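Local coordinates for protein mannose recognizing lectin (PDB 4TKC) that binds mannose, probably serving as a carbohydrate-recognising fungal lectin of the bulb-type family with one sugar in each of two similar pockets, at residues A78-A83 with A110-N115; Y91-V94 with N100-V103; K62-T65 with G71-P74. All coordinates share one frame; numbering follows the deposited sequence.

Interaction 1 (A78-A83 with A110-N115); sequences AVWHTA and AVWHTN. With BMA (beta-D-mannopyranose), chain B; MAN (alpha-D-mannopyranose), chain D.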
loop_
_atom_site.group_PDB
_atom_site.type_symbol
_atom_site.label_atom_id
_atom_site.label_comp_id
_atom_site.label_asym_id
_atom_site.label_seq_id
_atom_site.Cartn_x
_atom_site.Cartn_y
_atom_site.Cartn_z
ATOM N N ALA A 78 14.071 -9.105 0.124
ATOM C CA ALA A 78 13.191 -9.651 -0.929
ATOM C C ALA A 78 12.980 -11.165 -0.794
ATOM O O ALA A 78 13.943 -11.882 -0.572
ATOM C CB ALA A 78 13.728 -9.289 -2.302
ATOM N N VAL A 79 11.718 -11.572 -0.708
ATOM C CA VAL A 79 11.402 -12.998 -0.651
ATOM C C VAL A 79 10.747 -13.523 -1.928
ATOM O O VAL A 79 10.542 -14.729 -2.074
ATOM C CB VAL A 79 10.512 -13.376 0.556
ATOM C CG1 VAL A 79 11.183 -12.979 1.875
ATOM C CG2 VAL A 79 9.130 -12.738 0.432
ATOM N N TRP A 80 10.422 -12.635 -2.857
ATOM C CA TRP A 80 9.784 -13.026 -4.151
ATOM C C TRP A 80 9.943 -11.868 -5.115
ATOM O O TRP A 80 9.877 -10.710 -4.687
ATOM C CB TRP A 80 8.292 -13.250 -3.967
ATOM C CG TRP A 80 7.538 -13.384 -5.291
ATOM C CD1 TRP A 80 7.734 -14.324 -6.278
ATOM C CD2 TRP A 80 6.439 -12.572 -5.709
ATOM N NE1 TRP A 80 6.855 -14.083 -7.317
ATOM C CE2 TRP A 80 6.021 -13.049 -6.978
ATOM C CE3 TRP A 80 5.742 -11.488 -5.104
ATOM C CZ2 TRP A 80 4.970 -12.480 -7.678
ATOM C CZ3 TRP A 80 4.658 -10.953 -5.777
ATOM C CH2 TRP A 80 4.272 -11.471 -7.066
ATOM N N HIS A 81 10.250 -12.094 -6.377
ATOM C CA HIS A 81 10.194 -11.020 -7.342
ATOM C C HIS A 81 9.904 -11.558 -8.730
ATOM O O HIS A 81 10.246 -12.693 -9.065
ATOM C CB HIS A 81 11.462 -10.151 -7.289
ATOM C CG HIS A 81 12.717 -10.901 -7.548
ATOM N ND1 HIS A 81 13.395 -10.823 -8.749
ATOM C CD2 HIS A 81 13.421 -11.751 -6.769
ATOM C CE1 HIS A 81 14.469 -11.593 -8.696
ATOM N NE2 HIS A 81 14.486 -12.198 -7.520
ATOM N N THR A 82 9.135 -10.785 -9.477
ATOM C CA THR A 82 8.775 -11.100 -10.866
ATOM C C THR A 82 9.897 -10.828 -11.873
ATOM O O THR A 82 9.865 -11.354 -12.995
ATOM C CB THR A 82 7.521 -10.342 -11.292
ATOM O OG1 THR A 82 7.776 -8.927 -11.121
ATOM C CG2 THR A 82 6.351 -10.716 -10.379
ATOM N N ALA A 83 10.944 -10.125 -11.461
ATOM C CA ALA A 83 12.078 -9.817 -12.344
ATOM C C ALA A 83 11.649 -9.178 -13.667
ATOM O O ALA A 83 12.192 -9.456 -14.729
ATOM C CB ALA A 83 12.981 -11.029 -12.551
ATOM N N ALA A 110 1.754 -8.298 -21.350
ATOM C CA ALA A 110 2.003 -9.173 -20.227
ATOM C C ALA A 110 3.483 -9.486 -20.244
ATOM O O ALA A 110 3.987 -10.004 -21.261
ATOM C CB ALA A 110 1.150 -10.457 -20.309
ATOM N N VAL A 111 4.188 -9.168 -19.151
ATOM C CA VAL A 111 5.608 -9.504 -19.022
ATOM C C VAL A 111 5.928 -10.546 -17.930
ATOM O O VAL A 111 7.065 -10.997 -17.787
ATOM C CB VAL A 111 6.469 -8.236 -18.788
ATOM C CG1 VAL A 111 6.415 -7.349 -20.008
ATOM C CG2 VAL A 111 6.041 -7.392 -17.562
ATOM N N TRP A 112 4.903 -10.933 -17.191
ATOM C CA TRP A 112 4.997 -11.991 -16.204
ATOM C C TRP A 112 3.573 -12.426 -15.837
ATOM O O TRP A 112 2.615 -11.637 -15.859
ATOM C CB TRP A 112 5.751 -11.532 -14.949
ATOM C CG TRP A 112 5.915 -12.581 -13.890
ATOM C CD1 TRP A 112 7.004 -13.366 -13.692
ATOM C CD2 TRP A 112 4.981 -12.926 -12.845
ATOM N NE1 TRP A 112 6.793 -14.212 -12.639
ATOM C CE2 TRP A 112 5.570 -13.948 -12.086
ATOM C CE3 TRP A 112 3.683 -12.519 -12.524
ATOM C CZ2 TRP A 112 4.923 -14.535 -10.994
ATOM C CZ3 TRP A 112 3.054 -13.096 -11.467
ATOM C CH2 TRP A 112 3.682 -14.076 -10.689
ATOM N N HIS A 113 3.412 -13.716 -15.599
ATOM C CA HIS A 113 2.139 -14.205 -15.137
ATOM C C HIS A 113 2.303 -15.476 -14.321
ATOM O O HIS A 113 3.317 -16.218 -14.436
ATOM C CB HIS A 113 1.148 -14.338 -16.307
ATOM C CG HIS A 113 1.381 -15.519 -17.199
ATOM N ND1 HIS A 113 2.587 -15.765 -17.823
ATOM C CD2 HIS A 113 0.540 -16.498 -17.612
ATOM C CE1 HIS A 113 2.480 -16.860 -18.564
ATOM N NE2 HIS A 113 1.266 -17.350 -18.409
ATOM N N THR A 114 1.270 -15.763 -13.545
ATOM C CA THR A 114 1.241 -16.987 -12.771
ATOM C C THR A 114 0.965 -18.228 -13.639
ATOM O O THR A 114 1.140 -19.350 -13.167
ATOM C CB THR A 114 0.221 -16.914 -11.588
ATOM O OG1 THR A 114 -1.042 -16.463 -12.048
ATOM C CG2 THR A 114 0.748 -15.998 -10.459
ATOM N N ASN A 115 0.369 -18.020 -14.814
ATOM C CA ASN A 115 -0.078 -19.119 -15.681
ATOM C C ASN A 115 -1.110 -19.921 -14.912
ATOM O O ASN A 115 -1.084 -21.158 -14.980
ATOM C CB ASN A 115 1.075 -20.034 -16.168
ATOM C CG ASN A 115 0.592 -21.087 -17.175
ATOM O OD1 ASN A 115 -0.245 -20.754 -18.012
ATOM N ND2 ASN A 115 1.061 -22.374 -17.073
HETATM C C1 BMA B . 16.026 -5.243 -7.708
HETATM C C2 BMA B . 15.068 -4.106 -7.367
HETATM C C3 BMA B . 14.928 -4.085 -5.854
HETATM C C4 BMA B . 14.505 -5.462 -5.315
HETATM C C5 BMA B . 15.440 -6.573 -5.804
HETATM C C6 BMA B . 14.988 -7.932 -5.268
HETATM O O1 BMA B . 16.165 -5.212 -9.132
HETATM O O2 BMA B . 13.815 -4.274 -8.044
HETATM O O3 BMA B . 13.993 -3.058 -5.516
HETATM O O4 BMA B . 14.506 -5.464 -3.886
HETATM O O5 BMA B . 15.480 -6.490 -7.235
HETATM O O6 BMA B . 15.024 -8.985 -6.246
HETATM C C1 MAN D . -3.934 -15.321 -20.701
HETATM C C2 MAN D . -4.894 -14.314 -20.081
HETATM C C3 MAN D . -4.438 -12.909 -20.463
HETATM C C4 MAN D . -2.979 -12.689 -20.030
HETATM C C5 MAN D . -2.089 -13.770 -20.652
HETATM C C6 MAN D . -0.679 -13.688 -20.124
HETATM O O1 MAN D . -4.052 -15.310 -22.109
HETATM O O2 MAN D . -4.903 -14.524 -18.696
HETATM O O3 MAN D . -5.275 -11.982 -19.808
HETATM O O4 MAN D . -2.560 -11.396 -20.433
HETATM O O5 MAN D . -2.595 -15.074 -20.366
HETATM O O6 MAN D . 0.157 -14.568 -20.844
#
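The indole of W112 is met by W80 and T82, and the close packing gathers on it. T82 lays CG2 over one face of the indole, 3.7 Å from the centroid of the six-membered ring, a CH-pi contact. W80 comes in edge-on: its CZ2 lies 3.6 Å from W112 CH2, and the ring planes stand 65° apart in an offset edge-to-face pair. Setting CG of W112 anti to the backbone N (chi1 -179°) carries the indole out of its strand to both partners. Threonine suits its place because it is two-faced: the methyl goes to the ring while OG1 turns to T84 OG1 and the backbone N of C69. W80 also meets W51, of the sheet holding strand 48-53.

Away from the indole the segments diverge toward solvent, with A83 and N115 exposed, and the sugars lie on these outer sides. H81 and H113 point away from the contact, and each presents a ring face to O6 of its own mannose. A78 CB lies 3.5 Å from C6 of the beta-mannose, and A110 CB meets the alpha-mannose similarly, small methyls that let a sugar come close.

No hydrogen bond crosses between 78-83 and 110-115; the union is apolar and aromatic, the threonine hydroxyl being satisfied on its own side.

Interaction 2 (Y91-V94 with N100-V103); sequences YNLV and NLVV. With MAN (alpha-D-mannopyranose), chain D.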
loop_
_atom_site.group_PDB
_atom_site.type_symbol
_atom_site.label_atom_id
_atom_site.label_comp_id
_atom_site.label_asym_id
_atom_site.label_seq_id
_atom_site.Cartn_x
_atom_site.Cartn_y
_atom_site.Cartn_z
ATOM N N TYR A 91 3.573 0.177 -15.086
ATOM C CA TYR A 91 3.446 -1.264 -14.767
ATOM C C TYR A 91 2.301 -1.461 -13.792
ATOM O O TYR A 91 2.062 -0.585 -12.910
ATOM C CB TYR A 91 4.759 -1.738 -14.137
ATOM C CG TYR A 91 5.914 -1.847 -15.099
ATOM C CD1 TYR A 91 6.744 -0.775 -15.353
ATOM C CD2 TYR A 91 6.129 -3.055 -15.799
ATOM C CE1 TYR A 91 7.767 -0.838 -16.269
ATOM C CE2 TYR A 91 7.140 -3.138 -16.727
ATOM C CZ TYR A 91 7.949 -2.054 -16.971
ATOM O OH TYR A 91 8.942 -2.184 -17.897
ATOM N N ASN A 92 1.598 -2.585 -13.895
ATOM C CA ASN A 92 0.496 -2.878 -13.014
ATOM C C ASN A 92 0.469 -4.345 -12.750
ATOM O O ASN A 92 0.707 -5.134 -13.717
ATOM C CB ASN A 92 -0.811 -2.451 -13.656
ATOM C CG ASN A 92 -1.010 -0.956 -13.611
ATOM O OD1 ASN A 92 -1.458 -0.414 -12.600
ATOM N ND2 ASN A 92 -0.715 -0.297 -14.717
ATOM N N LEU A 93 0.070 -4.772 -11.564
ATOM C CA LEU A 93 -0.147 -6.200 -11.293
ATOM C C LEU A 93 -1.651 -6.379 -11.206
ATOM O O LEU A 93 -2.304 -5.744 -10.361
ATOM C CB LEU A 93 0.532 -6.633 -9.969
ATOM C CG LEU A 93 0.268 -8.036 -9.430
ATOM C CD1 LEU A 93 1.149 -8.977 -10.222
ATOM C CD2 LEU A 93 0.531 -8.192 -7.930
ATOM N N VAL A 94 -2.200 -7.276 -12.066
ATOM C CA VAL A 94 -3.634 -7.413 -12.144
ATOM C C VAL A 94 -4.090 -8.830 -11.761
ATOM O O VAL A 94 -3.603 -9.857 -12.323
ATOM C CB VAL A 94 -4.184 -7.088 -13.562
ATOM C CG1 VAL A 94 -5.695 -7.145 -13.575
ATOM C CG2 VAL A 94 -3.738 -5.703 -14.001
ATOM N N ASN A 100 -5.722 -15.724 -13.655
ATOM C CA ASN A 100 -4.342 -15.381 -13.915
ATOM C C ASN A 100 -3.981 -14.101 -13.141
ATOM O O ASN A 100 -4.803 -13.172 -13.073
ATOM C CB ASN A 100 -4.105 -15.140 -15.405
ATOM C CG ASN A 100 -2.796 -15.714 -15.897
ATOM O OD1 ASN A 100 -1.998 -16.255 -15.125
ATOM N ND2 ASN A 100 -2.570 -15.604 -17.211
ATOM N N LEU A 101 -2.754 -14.082 -12.635
ATOM C CA LEU A 101 -2.211 -12.864 -11.952
ATOM C C LEU A 101 -1.081 -12.444 -12.899
ATOM O O LEU A 101 -0.142 -13.221 -13.171
ATOM C CB LEU A 101 -1.703 -13.251 -10.590
ATOM C CG LEU A 101 -1.107 -12.056 -9.796
ATOM C CD1 LEU A 101 -2.193 -11.126 -9.283
ATOM C CD2 LEU A 101 -0.252 -12.598 -8.662
ATOM N N VAL A 102 -1.150 -11.195 -13.365
ATOM C CA VAL A 102 -0.354 -10.728 -14.460
ATOM C C VAL A 102 0.330 -9.380 -14.141
ATOM O O VAL A 102 -0.342 -8.442 -13.692
ATOM C CB VAL A 102 -1.206 -10.571 -15.758
ATOM C CG1 VAL A 102 -0.317 -10.298 -16.960
ATOM C CG2 VAL A 102 -2.075 -11.800 -16.038
ATOM N N VAL A 103 1.634 -9.296 -14.442
ATOM C CA VAL A 103 2.340 -7.982 -14.494
ATOM C C VAL A 103 2.276 -7.507 -15.935
ATOM O O VAL A 103 2.801 -8.180 -16.852
ATOM C CB VAL A 103 3.809 -8.045 -14.058
ATOM C CG1 VAL A 103 4.436 -6.664 -14.216
ATOM C CG2 VAL A 103 3.943 -8.532 -12.610
HETATM C C1 MAN D . -3.934 -15.321 -20.701
HETATM C C2 MAN D . -4.894 -14.314 -20.081
HETATM C C3 MAN D . -4.438 -12.909 -20.463
HETATM C C4 MAN D . -2.979 -12.689 -20.030
HETATM C C5 MAN D . -2.089 -13.770 -20.652
HETATM C C6 MAN D . -0.679 -13.688 -20.124
HETATM O O1 MAN D . -4.052 -15.310 -22.109
HETATM O O2 MAN D . -4.903 -14.524 -18.696
HETATM O O3 MAN D . -5.275 -11.982 -19.808
HETATM O O4 MAN D . -2.560 -11.396 -20.433
HETATM O O5 MAN D . -2.595 -15.074 -20.366
HETATM O O6 MAN D . 0.157 -14.568 -20.844
#
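V102 O is gripped twice from the neighbouring strand, by V94 N in a 2.7 Å hydrogen bond and by the CA-H of L93, whose CA lies 3.3 Å away. The return bond, V102 N to V94 O at 3.0 Å, makes V94 and V102 a hydrogen-bonded antiparallel pair in a beta hairpin, part of one of the three four-stranded sheets of the beta-prism fold of bulb-type lectins. L93 and V103 form the adjacent non-hydrogen-bonded pair, where V103 CA comes near N92 O. Beta-branched valines suit such extended strands.

The two faces of the hairpin differ in their surroundings. L93, V103 and, beyond them, L101 supply apolar bulk on the interior side. L93 CD1 reaches V103 CG2 at 3.7 Å, and the same methyl lies against CG of L101. Both leucines hold CG anti to the backbone N (chi1 172° for L93), which sends their branches along the sheet toward each other; F32 of strand 30-34 packs on both. Y91 brings the edge of its ring, at CD2, loosely to V103 CG1. V94 and V102 occupy the other face, where V102 CG2 approaches the alpha-mannose.

N100 lies just ahead of strand 101-105, and its amide divides its work. OD1 accepts from T116 N and also bonds T114 OG1, which fixes the rotation of the amide. An asparagine suits this post because the other end remains a donor: ND2 gives a nearly straight bond (166°) to O2 of the alpha-mannose, 3.0 Å away.

Interaction 3 (K62-T65 with G71-P74); sequences KMQT and GYDP. With BMA (beta-D-mannopyranose), chain B.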
loop_
_atom_site.group_PDB
_atom_site.type_symbol
_atom_site.label_atom_id
_atom_site.label_comp_id
_atom_site.label_asym_id
_atom_site.label_seq_id
_atom_site.Cartn_x
_atom_site.Cartn_y
_atom_site.Cartn_z
ATOM N N LYS A 62 5.047 -5.174 -3.193
ATOM C CA LYS A 62 5.068 -3.847 -3.763
ATOM C C LYS A 62 5.307 -3.973 -5.268
ATOM O O LYS A 62 6.323 -4.554 -5.697
ATOM C CB LYS A 62 6.180 -3.007 -3.089
ATOM C CG LYS A 62 6.243 -1.556 -3.582
ATOM C CD LYS A 62 7.073 -0.720 -2.620
ATOM C CE LYS A 62 6.934 0.773 -2.855
ATOM N NZ LYS A 62 7.850 1.626 -2.032
ATOM N N MET A 63 4.433 -3.297 -6.017
ATOM C CA MET A 63 4.607 -3.114 -7.461
ATOM C C MET A 63 5.440 -1.838 -7.619
ATOM O O MET A 63 4.946 -0.721 -7.317
ATOM C CB MET A 63 3.238 -3.006 -8.172
ATOM C CG MET A 63 3.277 -2.676 -9.651
ATOM S SD MET A 63 3.767 -4.040 -10.703
ATOM C CE MET A 63 5.508 -3.763 -10.884
ATOM N N GLN A 64 6.715 -1.982 -7.903
ATOM C CA GLN A 64 7.635 -0.848 -7.797
ATOM C C GLN A 64 7.716 -0.002 -9.056
ATOM O O GLN A 64 7.515 -0.495 -10.195
ATOM C CB GLN A 64 9.032 -1.378 -7.481
ATOM C CG GLN A 64 9.082 -2.170 -6.192
ATOM C CD GLN A 64 10.455 -2.669 -5.828
ATOM O OE1 GLN A 64 11.353 -2.828 -6.672
ATOM N NE2 GLN A 64 10.607 -2.989 -4.555
ATOM N N THR A 65 8.199 1.228 -8.858
ATOM C CA THR A 65 8.405 2.116 -9.986
ATOM C C THR A 65 9.552 1.659 -10.920
ATOM O O THR A 65 9.641 2.159 -12.044
ATOM C CB THR A 65 8.723 3.522 -9.525
ATOM O OG1 THR A 65 9.822 3.453 -8.626
ATOM C CG2 THR A 65 7.530 4.170 -8.792
ATOM N N GLY A 71 8.003 -9.125 -3.265
ATOM C CA GLY A 71 7.555 -9.433 -1.911
ATOM C C GLY A 71 8.743 -9.294 -0.959
ATOM O O GLY A 71 9.886 -9.621 -1.311
ATOM N N TYR A 72 8.495 -8.608 0.177
ATOM C CA TYR A 72 9.536 -8.317 1.183
ATOM C C TYR A 72 9.170 -8.886 2.537
ATOM O O TYR A 72 8.004 -8.879 2.919
ATOM C CB TYR A 72 9.779 -6.804 1.312
ATOM C CG TYR A 72 10.431 -6.137 0.129
ATOM C CD1 TYR A 72 11.798 -6.145 -0.023
ATOM C CD2 TYR A 72 9.674 -5.463 -0.842
ATOM C CE1 TYR A 72 12.408 -5.557 -1.116
ATOM C CE2 TYR A 72 10.278 -4.858 -1.929
ATOM C CZ TYR A 72 11.647 -4.877 -2.058
ATOM O OH TYR A 72 12.255 -4.347 -3.148
ATOM N N ASP A 73 10.171 -9.317 3.295
ATOM C CA ASP A 73 9.943 -9.683 4.704
ATOM C C ASP A 73 9.917 -8.359 5.559
ATOM O O ASP A 73 10.084 -7.243 5.014
ATOM C CB ASP A 73 10.987 -10.707 5.194
ATOM C CG ASP A 73 12.251 -10.050 5.770
ATOM O OD1 ASP A 73 12.628 -8.968 5.278
ATOM O OD2 ASP A 73 12.875 -10.695 6.621
ATOM N N PRO A 74 9.675 -8.463 6.883
ATOM C CA PRO A 74 9.586 -7.209 7.689
ATOM C C PRO A 74 10.900 -6.470 7.761
ATOM O O PRO A 74 10.899 -5.336 8.266
ATOM C CB PRO A 74 9.178 -7.703 9.076
ATOM C CG PRO A 74 8.597 -9.068 8.862
ATOM C CD PRO A 74 9.331 -9.643 7.693
HETATM C C1 BMA B . 16.026 -5.243 -7.708
HETATM C C2 BMA B . 15.068 -4.106 -7.367
HETATM C C3 BMA B . 14.928 -4.085 -5.854
HETATM C C4 BMA B . 14.505 -5.462 -5.315
HETATM C C5 BMA B . 15.440 -6.573 -5.804
HETATM C C6 BMA B . 14.988 -7.932 -5.268
HETATM O O1 BMA B . 16.165 -5.212 -9.132
HETATM O O2 BMA B . 13.815 -4.274 -8.044
HETATM O O3 BMA B . 13.993 -3.058 -5.516
HETATM O O4 BMA B . 14.506 -5.464 -3.886
HETATM O O5 BMA B . 15.480 -6.490 -7.235
HETATM O O6 BMA B . 15.024 -8.985 -6.246
#
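A chi1 of -59° in Q64 and of -69° in Y72 puts each CG anti to its own carbonyl carbon and sends both side chains to the same spot from opposite directions. Q64 then runs straight out beyond CG, and its amide arrives at the edge of the phenol, close to the ring plane; the two flat groups are turned only 24° from each other. The end of the amide is thereby brought close to the phenol oxygen.

That oxygen is the polar centre of the contact. Y72 OH shares a 2.6 Å hydrogen bond with O4 of the beta-mannose, in which either oxygen may be the donor. Tyrosine suits the place: its rigid ring spans the distance from strand to sugar, and its body packs against F60 and A78. Glutamine offers a long, uncharged arm with both a donor and an acceptor, fitting for a neighbour of sugar hydroxyls. K62 turns its end away from the contact, and its NZ bonds O of P6 in the second subunit.

With D66 and N68 between them, Q64 and Y72 fit the Q-x-D-x-N-x-V-x-Y mannose-binding motif of bulb-type lectins.

How the interactions relate
Interactions 2 and 3 sit on equivalent hairpins in two sheets of the prism, and interaction 1 joins the last strands of those sheets. Its 110-115 side is tied to interaction 2 by a probable hydrogen bond from V111 N to V103 O of 2.9 Å, and its 78-83 side to interaction 3 by V79 N to G71 O at 2.7 Å. At both places the last strand carries a classic beta bulge. Interactions 1 and 2 share the alpha-mannose, interactions 1 and 3 the beta-mannose. Interactions 2 and 3, their centres about 14 Å apart, still meet where M63 SD packs 3.9 Å from L93 N, although the two sugars are bound by different sheets.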